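Local coordinates for carboxyltransferase domain-containing protein (Pyrococcus horikoshii, PDB 2PHC), which is of unknown function but carries a carboxyltransferase C and D fold with a cyclophilin-like part, and probably binds ATP and acts as a hydrolase, at residues G7-L12 with Y56-A61; N24-S29 with R76-I81; E87-Y92 with R184-T189; T146-K151 with G162-Q167. All blocks are in the same frame, centred on the assembly; numbering follows the deposited sequence.

How the contacts relate
From the N terminus the first segment met is 7-12, at the start of strand 10-14, followed by 24-29 on helix 21-37. Contact 1 closes its loop at 56-61 and contact 2 at 76-81 on helix 63-82, so the two cross: the first joins neighbouring strands of the antiparallel sheet, the second the two helices. Helix 63-82 then hands the chain to strand 85-92, where contact 3 opens beyond the centre of the chain. Its loop, closed at 184-189, encloses contact 4, which ties the 146-151 loop to the hairpin beginning with strand 160-164. Contacts 3 and 4 share the larger sheet, their centres about 19 Å apart; those of contacts 1 and 4 are about 49 Å apart.

Contact 1: G7-L12 with Y56-A61; sequences GDSAFL and YDPLKA
S9 and Y56 sit where the antiparallel pairing of strands 10-14 and 51-56 runs out, at one end of the four-stranded sheet and packed against helix 63-82. A single backbone hydrogen bond joins the two segments: Y56 N donates to S9 O over 3.2 Å, nearly straight at 165°. The Y56 ring lies over S9. Its CG is placed between the backbone N and the carbonyl carbon (chi1 70°), and S9 CA comes over one face of the Y56 ring, 3.6 Å above its plane and offset toward the rim. Farther along the strand F11 CE1 meets Y56 CE1 at 3.3 Å. The two rings touch rim to rim, with planes 20° apart, so this is no stack. Y63 of helix 63-82 meets F11 edge-to-face and also touches Y56. An alanine in place of Y56 would probably leave S9 CA without its aromatic cover and open a gap beside the F11 rim. After Y56 the chain leaves the strand through an Asx turn, D57 OD2 accepting from L59 N at 2.9 Å. Polar pairing across the contact is thus purely backbone, while the aromatic side chains contribute shape and apolar packing.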
loop_
_atom_site.group_PDB
_atom_site.type_symbol
_atom_site.label_atom_id
_atom_site.label_comp_id
_atom_site.label_asym_id
_atom_site.label_seq_id
_atom_site.Cartn_x
_atom_site.Cartn_y
_atom_site.Cartn_z
ATOM N N GLY A 7 -2.869 -24.892 -18.370
ATOM C CA GLY A 7 -3.559 -25.944 -19.071
ATOM C C GLY A 7 -3.820 -25.483 -20.442
ATOM O O GLY A 7 -2.950 -24.864 -21.101
ATOM N N ASP A 8 -5.025 -25.787 -20.894
ATOM C CA ASP A 8 -5.298 -25.737 -22.305
ATOM C C ASP A 8 -5.443 -24.288 -22.793
ATOM O O ASP A 8 -6.454 -23.562 -22.527
ATOM C CB ASP A 8 -6.524 -26.627 -22.679
ATOM N N SER A 9 -4.412 -23.872 -23.515
ATOM C CA SER A 9 -4.440 -22.567 -24.138
ATOM C C SER A 9 -4.687 -21.442 -23.096
ATOM O O SER A 9 -5.475 -20.559 -23.323
ATOM C CB SER A 9 -5.480 -22.579 -25.243
ATOM O OG SER A 9 -4.968 -23.313 -26.355
ATOM N N ALA A 10 -3.974 -21.507 -21.971
ATOM C CA ALA A 10 -4.215 -20.607 -20.854
ATOM C C ALA A 10 -3.011 -20.322 -20.017
ATOM O O ALA A 10 -2.183 -21.204 -19.778
ATOM C CB ALA A 10 -5.338 -21.172 -19.926
ATOM N N PHE A 11 -2.969 -19.118 -19.462
ATOM C CA PHE A 11 -1.918 -18.768 -18.472
ATOM C C PHE A 11 -2.515 -18.192 -17.199
ATOM O O PHE A 11 -3.534 -17.630 -17.224
ATOM C CB PHE A 11 -0.889 -17.748 -19.086
ATOM C CG PHE A 11 -0.037 -18.342 -20.194
ATOM C CD1 PHE A 11 -0.458 -18.307 -21.503
ATOM C CD2 PHE A 11 1.163 -18.976 -19.901
ATOM C CE1 PHE A 11 0.284 -18.886 -22.491
ATOM C CE2 PHE A 11 1.881 -19.560 -20.895
ATOM C CZ PHE A 11 1.446 -19.479 -22.199
ATOM N N LEU A 12 -1.853 -18.364 -16.083
ATOM C CA LEU A 12 -2.308 -17.785 -14.869
ATOM C C LEU A 12 -1.188 -16.869 -14.359
ATOM O O LEU A 12 -0.032 -17.317 -14.225
ATOM C CB LEU A 12 -2.557 -18.903 -13.843
ATOM C CG LEU A 12 -3.219 -18.548 -12.505
ATOM C CD1 LEU A 12 -4.724 -18.295 -12.582
ATOM C CD2 LEU A 12 -2.872 -19.583 -11.412
ATOM N N TYR A 56 -6.467 -17.780 -24.439
ATOM C CA TYR A 56 -6.029 -17.328 -25.728
ATOM C C TYR A 56 -6.487 -18.246 -26.821
ATOM O O TYR A 56 -6.754 -19.387 -26.594
ATOM C CB TYR A 56 -4.514 -17.116 -25.808
ATOM C CG TYR A 56 -3.580 -18.311 -25.791
ATOM C CD1 TYR A 56 -2.981 -18.727 -24.642
ATOM C CD2 TYR A 56 -3.222 -18.955 -26.943
ATOM C CE1 TYR A 56 -2.144 -19.745 -24.627
ATOM C CE2 TYR A 56 -2.352 -19.994 -26.917
ATOM C CZ TYR A 56 -1.825 -20.378 -25.753
ATOM O OH TYR A 56 -0.968 -21.403 -25.707
ATOM N N ASP A 57 -6.582 -17.715 -28.019
ATOM C CA ASP A 57 -6.978 -18.536 -29.144
ATOM C C ASP A 57 -5.717 -19.055 -29.826
ATOM O O ASP A 57 -5.022 -18.280 -30.448
ATOM C CB ASP A 57 -7.779 -17.718 -30.119
ATOM C CG ASP A 57 -8.122 -18.512 -31.382
ATOM O OD1 ASP A 57 -8.988 -18.049 -32.145
ATOM O OD2 ASP A 57 -7.531 -19.597 -31.588
ATOM N N PRO A 58 -5.424 -20.362 -29.709
ATOM C CA PRO A 58 -4.140 -20.930 -30.132
ATOM C C PRO A 58 -3.860 -20.876 -31.655
ATOM O O PRO A 58 -2.783 -21.332 -32.102
ATOM C CB PRO A 58 -4.237 -22.410 -29.699
ATOM C CG PRO A 58 -5.456 -22.522 -28.909
ATOM C CD PRO A 58 -6.350 -21.400 -29.227
ATOM N N LEU A 59 -4.825 -20.364 -32.424
ATOM C CA LEU A 59 -4.702 -20.260 -33.862
ATOM C C LEU A 59 -4.223 -18.874 -34.227
ATOM O O LEU A 59 -3.785 -18.623 -35.372
ATOM C CB LEU A 59 -6.053 -20.585 -34.552
ATOM C CG LEU A 59 -6.539 -22.059 -34.398
ATOM C CD1 LEU A 59 -7.791 -22.345 -35.188
ATOM C CD2 LEU A 59 -5.460 -23.115 -34.715
ATOM N N LYS A 60 -4.305 -17.982 -33.229
ATOM C CA LYS A 60 -4.104 -16.538 -33.387
ATOM C C LYS A 60 -2.726 -16.140 -32.858
ATOM O O LYS A 60 -2.122 -15.171 -33.318
ATOM C CB LYS A 60 -5.178 -15.754 -32.633
ATOM C CG LYS A 60 -6.521 -15.636 -33.301
ATOM C CD LYS A 60 -6.546 -14.493 -34.244
ATOM C CE LYS A 60 -7.992 -13.994 -34.422
ATOM N NZ LYS A 60 -8.951 -15.026 -34.884
ATOM N N ALA A 61 -2.316 -16.829 -31.841
ATOM C CA ALA A 61 -1.207 -16.387 -31.129
ATOM C C ALA A 61 -0.576 -17.651 -30.869
ATOM O O ALA A 61 -1.160 -18.592 -30.475
ATOM C CB ALA A 61 -1.581 -15.717 -29.895
#

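Contact 2: N24-S29 with R76-I81; sequences NDRVHS and REVERI
R26 carries its CG anti to the carbonyl carbon (chi1 -64°) and runs extended to NE; beyond it, R26 NH1 lies 3.7 Å from I81 CD1. R80, on the facing helix, bends at chi3 (72°), bringing NE round toward E77. The motif is a helix pair, 21-37 against 63-82, whose short segments cross at 122° with axes 11.3 Å apart, and waters bridge the two. E77 and R80 form a salt bridge one turn apart on their own helix. R80 grips the carboxylate side-on: R80 NH2 lies 2.6 Å from E77 OE1 and uses its syn lone pair, and NE meets E77 OE2 from above the carboxylate plane. These two bonds fix the orientation of the R80 guanidinium, and I81 CG1 lies over one face of it, toward the rim. Against this pair rests S29, its CB 3.6 Å from E77 OE1 and 3.7 Å from R80 NH2, while its hydroxyl donates to D25 O of its own helix. The polar end of R26 turns elsewhere, NH2 making a salt bridge with E22. Y205 of strand 205-211 touches both R80 and I81. One water donates to S29 O at 2.7 Å and to E77 OE2 at 2.9 Å.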
loop_
_atom_site.group_PDB
_atom_site.type_symbol
_atom_site.label_atom_id
_atom_site.label_comp_id
_atom_site.label_asym_id
_atom_site.label_seq_id
_atom_site.Cartn_x
_atom_site.Cartn_y
_atom_site.Cartn_z
ATOM N N ASN A 24 -5.956 -7.657 -4.757
ATOM C CA ASN A 24 -7.192 -7.560 -5.455
ATOM C C ASN A 24 -7.089 -6.488 -6.525
ATOM O O ASN A 24 -7.500 -6.734 -7.650
ATOM C CB ASN A 24 -8.420 -7.378 -4.483
ATOM C CG ASN A 24 -9.744 -7.545 -5.225
ATOM O OD1 ASN A 24 -10.201 -6.588 -5.898
ATOM N ND2 ASN A 24 -10.299 -8.784 -5.218
ATOM N N ASP A 25 -6.495 -5.333 -6.214
ATOM C CA ASP A 25 -6.416 -4.248 -7.185
ATOM C C ASP A 25 -5.333 -4.400 -8.277
ATOM O O ASP A 25 -5.530 -3.917 -9.432
ATOM C CB ASP A 25 -6.264 -2.917 -6.537
ATOM C CG ASP A 25 -6.571 -1.801 -7.499
ATOM O OD1 ASP A 25 -7.762 -1.682 -7.891
ATOM O OD2 ASP A 25 -5.629 -1.035 -7.869
ATOM N N ARG A 26 -4.227 -5.037 -7.924
ATOM C CA ARG A 26 -3.257 -5.489 -8.935
ATOM C C ARG A 26 -3.914 -6.381 -10.022
ATOM O O ARG A 26 -3.744 -6.120 -11.206
ATOM C CB ARG A 26 -2.075 -6.188 -8.315
ATOM C CG ARG A 26 -1.211 -5.268 -7.398
ATOM C CD ARG A 26 0.197 -5.976 -7.178
ATOM N NE ARG A 26 1.038 -5.215 -6.213
ATOM C CZ ARG A 26 2.061 -4.413 -6.548
ATOM N NH1 ARG A 26 2.402 -4.269 -7.843
ATOM N NH2 ARG A 26 2.759 -3.756 -5.599
ATOM N N VAL A 27 -4.638 -7.426 -9.591
ATOM C CA VAL A 27 -5.401 -8.324 -10.436
ATOM C C VAL A 27 -6.267 -7.507 -11.323
ATOM O O VAL A 27 -6.122 -7.563 -12.546
ATOM C CB VAL A 27 -6.234 -9.358 -9.616
ATOM C CG1 VAL A 27 -7.161 -10.155 -10.483
ATOM C CG2 VAL A 27 -5.324 -10.291 -8.847
ATOM N N HIS A 28 -7.121 -6.699 -10.720
ATOM C CA HIS A 28 -8.066 -5.883 -11.459
ATOM C C HIS A 28 -7.354 -4.870 -12.436
ATOM O O HIS A 28 -7.748 -4.738 -13.558
ATOM C CB HIS A 28 -8.978 -5.151 -10.493
ATOM C CG HIS A 28 -9.968 -4.265 -11.159
ATOM N ND1 HIS A 28 -10.077 -2.912 -10.851
ATOM C CD2 HIS A 28 -10.942 -4.533 -12.058
ATOM C CE1 HIS A 28 -11.044 -2.385 -11.584
ATOM N NE2 HIS A 28 -11.565 -3.343 -12.342
ATOM N N SER A 29 -6.322 -4.193 -11.986
ATOM C CA SER A 29 -5.559 -3.235 -12.790
ATOM C C SER A 29 -4.864 -3.913 -13.961
ATOM O O SER A 29 -4.800 -3.352 -15.000
ATOM C CB SER A 29 -4.468 -2.613 -11.911
ATOM O OG SER A 29 -5.042 -1.899 -10.899
ATOM N N ARG A 76 5.263 -3.556 -17.111
ATOM C CA ARG A 76 4.735 -2.245 -17.292
ATOM C C ARG A 76 3.677 -1.771 -16.270
ATOM O O ARG A 76 3.554 -0.559 -16.056
ATOM C CB ARG A 76 4.036 -2.230 -18.683
ATOM C CG ARG A 76 5.093 -2.304 -19.937
ATOM C CD ARG A 76 4.546 -1.757 -21.310
ATOM N NE ARG A 76 4.159 -2.866 -22.199
ATOM C CZ ARG A 76 2.937 -3.165 -22.668
ATOM N NH1 ARG A 76 1.884 -2.381 -22.377
ATOM N NH2 ARG A 76 2.792 -4.270 -23.435
ATOM N N GLU A 77 2.824 -2.692 -15.783
ATOM C CA GLU A 77 1.999 -2.502 -14.613
ATOM C C GLU A 77 2.821 -2.236 -13.314
ATOM O O GLU A 77 2.570 -1.292 -12.620
ATOM C CB GLU A 77 1.056 -3.732 -14.435
ATOM C CG GLU A 77 -0.203 -3.539 -15.244
ATOM C CD GLU A 77 -0.990 -2.293 -14.697
ATOM O OE1 GLU A 77 -1.226 -2.245 -13.437
ATOM O OE2 GLU A 77 -1.360 -1.385 -15.516
ATOM N N VAL A 78 3.808 -3.053 -13.015
ATOM C CA VAL A 78 4.700 -2.819 -11.908
ATOM C C VAL A 78 5.464 -1.521 -12.020
ATOM O O VAL A 78 5.742 -0.860 -11.043
ATOM C CB VAL A 78 5.708 -4.008 -11.830
ATOM C CG1 VAL A 78 6.857 -3.670 -10.936
ATOM C CG2 VAL A 78 4.964 -5.267 -11.272
ATOM N N GLU A 79 5.880 -1.160 -13.237
ATOM C CA GLU A 79 6.582 0.113 -13.434
ATOM C C GLU A 79 5.629 1.324 -13.277
ATOM O O GLU A 79 6.047 2.401 -12.909
ATOM C CB GLU A 79 7.273 0.093 -14.834
ATOM C CG GLU A 79 7.804 1.419 -15.329
ATOM C CD GLU A 79 7.910 1.416 -16.887
ATOM O OE1 GLU A 79 6.912 1.169 -17.655
ATOM O OE2 GLU A 79 9.035 1.669 -17.337
ATOM N N ARG A 80 4.378 1.195 -13.686
ATOM C CA ARG A 80 3.442 2.236 -13.548
ATOM C C ARG A 80 3.166 2.482 -12.029
ATOM O O ARG A 80 3.098 3.611 -11.531
ATOM C CB ARG A 80 2.181 1.816 -14.265
ATOM C CG ARG A 80 1.012 2.757 -13.918
ATOM C CD ARG A 80 -0.272 2.382 -14.557
ATOM N NE ARG A 80 -0.832 1.185 -13.945
ATOM C CZ ARG A 80 -1.490 1.143 -12.797
ATOM N NH1 ARG A 80 -1.671 2.233 -12.092
ATOM N NH2 ARG A 80 -1.918 -0.020 -12.346
ATOM N N ILE A 81 3.073 1.426 -11.289
ATOM C CA ILE A 81 2.717 1.522 -9.857
ATOM C C ILE A 81 3.936 2.038 -9.116
ATOM O O ILE A 81 3.813 2.882 -8.233
ATOM C CB ILE A 81 2.280 0.150 -9.335
ATOM C CG1 ILE A 81 0.969 -0.271 -9.995
ATOM C CG2 ILE A 81 2.273 0.090 -7.733
ATOM C CD1 ILE A 81 0.578 -1.712 -9.710
HETATM O O HOH W 1 -2.696 0.189 -9.334
HETATM O O HOH W 2 -1.191 -4.926 -11.481
HETATM O O HOH W 3 -4.140 -0.785 -15.031
#

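Contact 3: E87-Y92 with R184-T189; sequences EIPVAY and RIPLRT
A91 and R184 form an antiparallel hydrogen-bonded pair where strand 85-92 meets the end of strand 180-184 in the larger sheet, just before the second segment turns off into a loop. A91 N donates to R184 O at 2.9 Å, and R184 N returns a bond to A91 O at 3.0 Å. Beyond this pair regular bonding stops: neither P89 nor P186 has an N-H to offer, and P186 CD sits 3.2 Å from P89 O, which also receives a CA-H...O contact from I185 CA. Side chains take over. I185 holds CG1 anti to the carbonyl carbon (chi1 -63°), and that atom meets I88 CG2 at 3.6 Å and, more loosely, V90 CG2 at 4.1 Å, both pairs crossing obliquely. In what is, by its family, probably a cyclophilin-like fold, strand 85-92 is also bonded on its other flank to strand 205-211, while W170 of strand 167-171 packs on I88 and I185. An alanine in place of I185 would probably leave a gap beside I88 CG2 and V90 CG2 and leave W170 less firmly packed. Nearer the surface, P89 and L187 cross at about a right angle, with P89 CD only 3.5 Å from L187 CD1, a tight carbon pair. The polar end of R184 is engaged outside the two segments, its NE donating to A158 O.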
loop_
_atom_site.group_PDB
_atom_site.type_symbol
_atom_site.label_atom_id
_atom_site.label_comp_id
_atom_site.label_asym_id
_atom_site.label_seq_id
_atom_site.Cartn_x
_atom_site.Cartn_y
_atom_site.Cartn_z
ATOM N N GLU A 87 8.043 6.496 -1.117
ATOM C CA GLU A 87 8.574 5.721 0.006
ATOM C C GLU A 87 8.760 6.628 1.214
ATOM O O GLU A 87 9.405 7.676 1.096
ATOM C CB GLU A 87 9.931 5.092 -0.364
ATOM C CG GLU A 87 9.814 3.958 -1.318
ATOM C CD GLU A 87 11.024 3.024 -1.295
ATOM O OE1 GLU A 87 12.200 3.518 -1.246
ATOM O OE2 GLU A 87 10.780 1.790 -1.323
ATOM N N ILE A 88 8.242 6.213 2.367
ATOM C CA ILE A 88 8.189 7.096 3.543
ATOM C C ILE A 88 8.859 6.440 4.755
ATOM O O ILE A 88 8.306 5.450 5.308
ATOM C CB ILE A 88 6.708 7.616 3.825
ATOM C CG1 ILE A 88 6.309 8.621 2.713
ATOM C CG2 ILE A 88 6.613 8.390 5.104
ATOM C CD1 ILE A 88 4.905 9.229 2.777
ATOM N N PRO A 89 10.081 6.942 5.141
ATOM C CA PRO A 89 10.732 6.375 6.310
ATOM C C PRO A 89 9.980 6.773 7.601
ATOM O O PRO A 89 9.547 7.929 7.729
ATOM C CB PRO A 89 12.171 6.937 6.230
ATOM C CG PRO A 89 12.041 8.189 5.599
ATOM C CD PRO A 89 10.929 8.014 4.549
ATOM N N VAL A 90 9.788 5.766 8.462
ATOM C CA VAL A 90 9.101 5.808 9.728
ATOM C C VAL A 90 10.041 5.119 10.666
ATOM O O VAL A 90 10.378 3.961 10.446
ATOM C CB VAL A 90 7.780 4.910 9.757
ATOM C CG1 VAL A 90 7.045 4.997 11.119
ATOM C CG2 VAL A 90 6.774 5.264 8.605
ATOM N N ALA A 91 10.503 5.834 11.691
ATOM C CA ALA A 91 11.092 5.183 12.925
ATOM C C ALA A 91 9.969 4.687 13.848
ATOM O O ALA A 91 9.285 5.466 14.465
ATOM C CB ALA A 91 12.053 6.177 13.633
ATOM N N TYR A 92 9.747 3.378 13.873
ATOM C CA TYR A 92 8.666 2.717 14.652
ATOM C C TYR A 92 9.126 2.403 16.087
ATOM O O TYR A 92 10.346 2.260 16.338
ATOM C CB TYR A 92 8.252 1.377 14.036
ATOM C CG TYR A 92 7.537 1.383 12.719
ATOM C CD1 TYR A 92 8.243 1.417 11.520
ATOM C CD2 TYR A 92 6.148 1.297 12.658
ATOM C CE1 TYR A 92 7.552 1.414 10.277
ATOM C CE2 TYR A 92 5.458 1.288 11.418
ATOM C CZ TYR A 92 6.179 1.338 10.260
ATOM O OH TYR A 92 5.548 1.357 9.069
ATOM N N ARG A 184 7.183 7.566 13.861
ATOM C CA ARG A 184 7.209 8.936 13.432
ATOM C C ARG A 184 8.048 8.991 12.178
ATOM O O ARG A 184 9.026 8.261 12.062
ATOM C CB ARG A 184 7.890 9.780 14.484
ATOM C CG ARG A 184 7.784 11.191 14.295
ATOM C CD ARG A 184 8.156 11.923 15.641
ATOM N NE ARG A 184 8.378 13.335 15.316
ATOM C CZ ARG A 184 9.039 14.226 16.072
ATOM N NH1 ARG A 184 9.561 13.862 17.253
ATOM N NH2 ARG A 184 9.146 15.494 15.649
ATOM N N ILE A 185 7.643 9.887 11.268
ATOM C CA ILE A 185 8.300 10.204 10.044
ATOM C C ILE A 185 9.207 11.442 10.238
ATOM O O ILE A 185 8.748 12.444 10.765
ATOM C CB ILE A 185 7.202 10.552 8.905
ATOM C CG1 ILE A 185 6.287 9.352 8.569
ATOM C CG2 ILE A 185 7.840 11.076 7.717
ATOM C CD1 ILE A 185 4.855 9.748 7.979
ATOM N N PRO A 186 10.472 11.385 9.786
ATOM C CA PRO A 186 11.411 12.532 9.918
ATOM C C PRO A 186 11.353 13.596 8.815
ATOM O O PRO A 186 11.783 14.697 9.050
ATOM C CB PRO A 186 12.770 11.860 9.856
ATOM C CG PRO A 186 12.477 10.670 8.817
ATOM C CD PRO A 186 11.142 10.164 9.304
ATOM N N LEU A 187 10.908 13.217 7.613
ATOM C CA LEU A 187 10.610 14.138 6.522
ATOM C C LEU A 187 9.555 15.171 6.898
ATOM O O LEU A 187 8.608 14.874 7.660
ATOM C CB LEU A 187 10.079 13.348 5.349
ATOM C CG LEU A 187 10.927 12.170 4.847
ATOM C CD1 LEU A 187 10.063 11.320 3.968
ATOM C CD2 LEU A 187 12.141 12.656 4.043
ATOM N N ARG A 188 9.701 16.388 6.354
ATOM C CA ARG A 188 8.659 17.397 6.500
ATOM C C ARG A 188 7.714 17.116 5.348
ATOM O O ARG A 188 7.913 17.614 4.211
ATOM C CB ARG A 188 9.216 18.777 6.399
ATOM C CG ARG A 188 8.252 19.835 6.836
ATOM C CD ARG A 188 8.909 21.225 6.814
ATOM N NE ARG A 188 7.883 22.261 6.921
ATOM C CZ ARG A 188 8.138 23.537 7.176
ATOM N NH1 ARG A 188 9.391 23.931 7.346
ATOM N NH2 ARG A 188 7.144 24.411 7.252
ATOM N N THR A 189 6.666 16.337 5.659
ATOM C CA THR A 189 5.723 15.852 4.628
ATOM C C THR A 189 4.786 16.913 4.028
ATOM O O THR A 189 4.343 16.798 2.869
ATOM C CB THR A 189 4.927 14.600 5.120
ATOM O OG1 THR A 189 4.184 14.936 6.296
ATOM C CG2 THR A 189 5.888 13.386 5.390
#

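Contact 4: T146-K151 with G162-Q167; sequences TPRLEK and GIAGKQ
R148 lays its side chain across A164. With CG anti to the carbonyl carbon (chi1 -75°) and the chain extended from there to NE, R148 CG comes 3.7 Å from A164 CB. Rotation about CD-NE (chi4 85°) then sets CZ out of line with the chain, and the guanidinium presents one face to the methyl: A164 CB stands 3.8 Å above the R148 guanidinium plane, over its centre. The arginine thus uses both its aliphatic stem and its flat head on a single carbon, and toward A164 the contact is van der Waals. W179 also touches A164.

This contact lies against the turn of a beta hairpin between strands 160-164 and 167-171, closed by a type II' turn from A164 to Q167. The turn is held by A164 N to Q167 O at 2.9 Å and Q167 N to A164 O at 3.2 Å. G165 has a positive phi, which suits a residue without a side chain. It pairs with T146 in one antiparallel bridge, both of whose bonds are weak: T146 N to G165 O at 3.3 Å and G165 N to T146 O at 3.1 Å. Just beyond, P147 O accepts from R180 NE of strand 180-184.

I163 meets T146 in a different way. Its CG2 branch, anti to the backbone N, comes 3.6 Å from T146 N and 4.1 Å from T146 CB, so that a methyl is set against both backbone and side chain. T146 keeps OG1 anti to its carbonyl carbon, beside its own N, where it bonds I144 O; F102 and V103 of helix 100-107 press on the same threonine.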
loop_
_atom_site.group_PDB
_atom_site.type_symbol
_atom_site.label_atom_id
_atom_site.label_comp_id
_atom_site.label_asym_id
_atom_site.label_seq_id
_atom_site.Cartn_x
_atom_site.Cartn_y
_atom_site.Cartn_z
ATOM N N THR A 146 -7.159 -0.866 15.615
ATOM C CA THR A 146 -7.119 -0.487 17.047
ATOM C C THR A 146 -7.859 0.784 17.260
ATOM O O THR A 146 -7.501 1.835 16.639
ATOM C CB THR A 146 -5.656 -0.278 17.608
ATOM O OG1 THR A 146 -4.842 -1.388 17.247
ATOM C CG2 THR A 146 -5.660 -0.164 19.157
ATOM N N PRO A 147 -8.847 0.766 18.198
ATOM C CA PRO A 147 -9.639 1.994 18.471
ATOM C C PRO A 147 -8.773 3.099 19.030
ATOM O O PRO A 147 -7.696 2.800 19.436
ATOM C CB PRO A 147 -10.725 1.547 19.466
ATOM C CG PRO A 147 -10.085 0.376 20.204
ATOM C CD PRO A 147 -9.265 -0.360 19.065
ATOM N N ARG A 148 -9.202 4.363 18.911
ATOM C CA ARG A 148 -8.519 5.590 19.380
ATOM C C ARG A 148 -8.347 5.668 20.937
ATOM O O ARG A 148 -9.017 4.936 21.683
ATOM C CB ARG A 148 -9.404 6.812 18.992
ATOM C CG ARG A 148 -9.363 7.194 17.502
ATOM C CD ARG A 148 -10.707 7.884 17.186
ATOM N NE ARG A 148 -10.911 8.235 15.747
ATOM C CZ ARG A 148 -11.382 7.419 14.795
ATOM N NH1 ARG A 148 -11.741 6.176 15.019
ATOM N NH2 ARG A 148 -11.546 7.876 13.605
ATOM N N LEU A 149 -7.531 6.601 21.402
ATOM C CA LEU A 149 -7.415 6.834 22.823
ATOM C C LEU A 149 -8.768 7.315 23.320
ATOM O O LEU A 149 -9.580 7.879 22.551
ATOM C CB LEU A 149 -6.305 7.810 23.156
ATOM C CG LEU A 149 -4.816 7.443 22.907
ATOM C CD1 LEU A 149 -4.081 8.668 23.124
ATOM C CD2 LEU A 149 -4.329 6.512 23.867
ATOM N N GLU A 150 -9.052 7.043 24.598
ATOM C CA GLU A 150 -10.321 7.460 25.136
ATOM C C GLU A 150 -10.371 9.002 25.217
ATOM O O GLU A 150 -11.397 9.633 24.987
ATOM C CB GLU A 150 -10.655 6.713 26.460
ATOM C CG GLU A 150 -12.186 6.304 26.673
ATOM C CD GLU A 150 -13.043 5.749 25.430
ATOM O OE1 GLU A 150 -12.899 4.536 25.057
ATOM O OE2 GLU A 150 -13.939 6.511 24.910
ATOM N N LYS A 151 -9.223 9.596 25.452
ATOM C CA LYS A 151 -9.095 11.015 25.406
ATOM C C LYS A 151 -7.868 11.320 24.582
ATOM O O LYS A 151 -6.798 10.805 24.864
ATOM C CB LYS A 151 -8.725 11.328 26.795
ATOM C CD LYS A 151 -6.879 12.705 28.154
ATOM C CE LYS A 151 -5.365 12.651 28.448
ATOM N NZ LYS A 151 -5.014 12.148 29.840
ATOM N N GLY A 162 -0.309 7.126 12.979
ATOM C CA GLY A 162 -1.155 6.416 13.871
ATOM C C GLY A 162 -2.131 5.509 13.238
ATOM O O GLY A 162 -2.219 5.496 12.037
ATOM N N ILE A 163 -2.899 4.796 14.077
ATOM C CA ILE A 163 -3.991 3.892 13.670
ATOM C C ILE A 163 -5.235 4.363 14.413
ATOM O O ILE A 163 -5.156 4.821 15.594
ATOM C CB ILE A 163 -3.652 2.431 14.085
ATOM C CG1 ILE A 163 -2.404 1.903 13.330
ATOM C CG2 ILE A 163 -4.863 1.470 14.039
ATOM C CD1 ILE A 163 -1.981 0.524 13.807
ATOM N N ALA A 164 -6.382 4.213 13.769
ATOM C CA ALA A 164 -7.610 4.554 14.338
ATOM C C ALA A 164 -8.623 3.723 13.580
ATOM O O ALA A 164 -8.909 3.979 12.425
ATOM C CB ALA A 164 -7.894 6.084 14.236
ATOM N N GLY A 165 -9.205 2.751 14.265
ATOM C CA GLY A 165 -9.830 1.567 13.605
ATOM C C GLY A 165 -8.989 0.888 12.519
ATOM O O GLY A 165 -7.775 0.586 12.672
ATOM N N LYS A 166 -9.653 0.741 11.368
ATOM C CA LYS A 166 -9.004 0.186 10.223
ATOM C C LYS A 166 -8.184 1.167 9.390
ATOM O O LYS A 166 -7.800 0.814 8.332
ATOM C CB LYS A 166 -10.039 -0.580 9.357
ATOM C CG LYS A 166 -10.790 -1.624 10.214
ATOM C CD LYS A 166 -12.177 -2.021 9.558
ATOM C CE LYS A 166 -12.889 -3.077 10.415
ATOM N NZ LYS A 166 -14.080 -3.660 9.694
ATOM N N GLN A 167 -7.934 2.374 9.884
ATOM C CA GLN A 167 -7.214 3.457 9.149
ATOM C C GLN A 167 -5.903 3.746 9.737
ATOM O O GLN A 167 -5.722 3.787 10.990
ATOM C CB GLN A 167 -7.908 4.825 9.320
ATOM C CG GLN A 167 -9.327 4.939 9.063
ATOM C CD GLN A 167 -9.527 5.467 7.645
ATOM O OE1 GLN A 167 -9.005 6.533 7.258
ATOM N NE2 GLN A 167 -10.240 4.714 6.871
#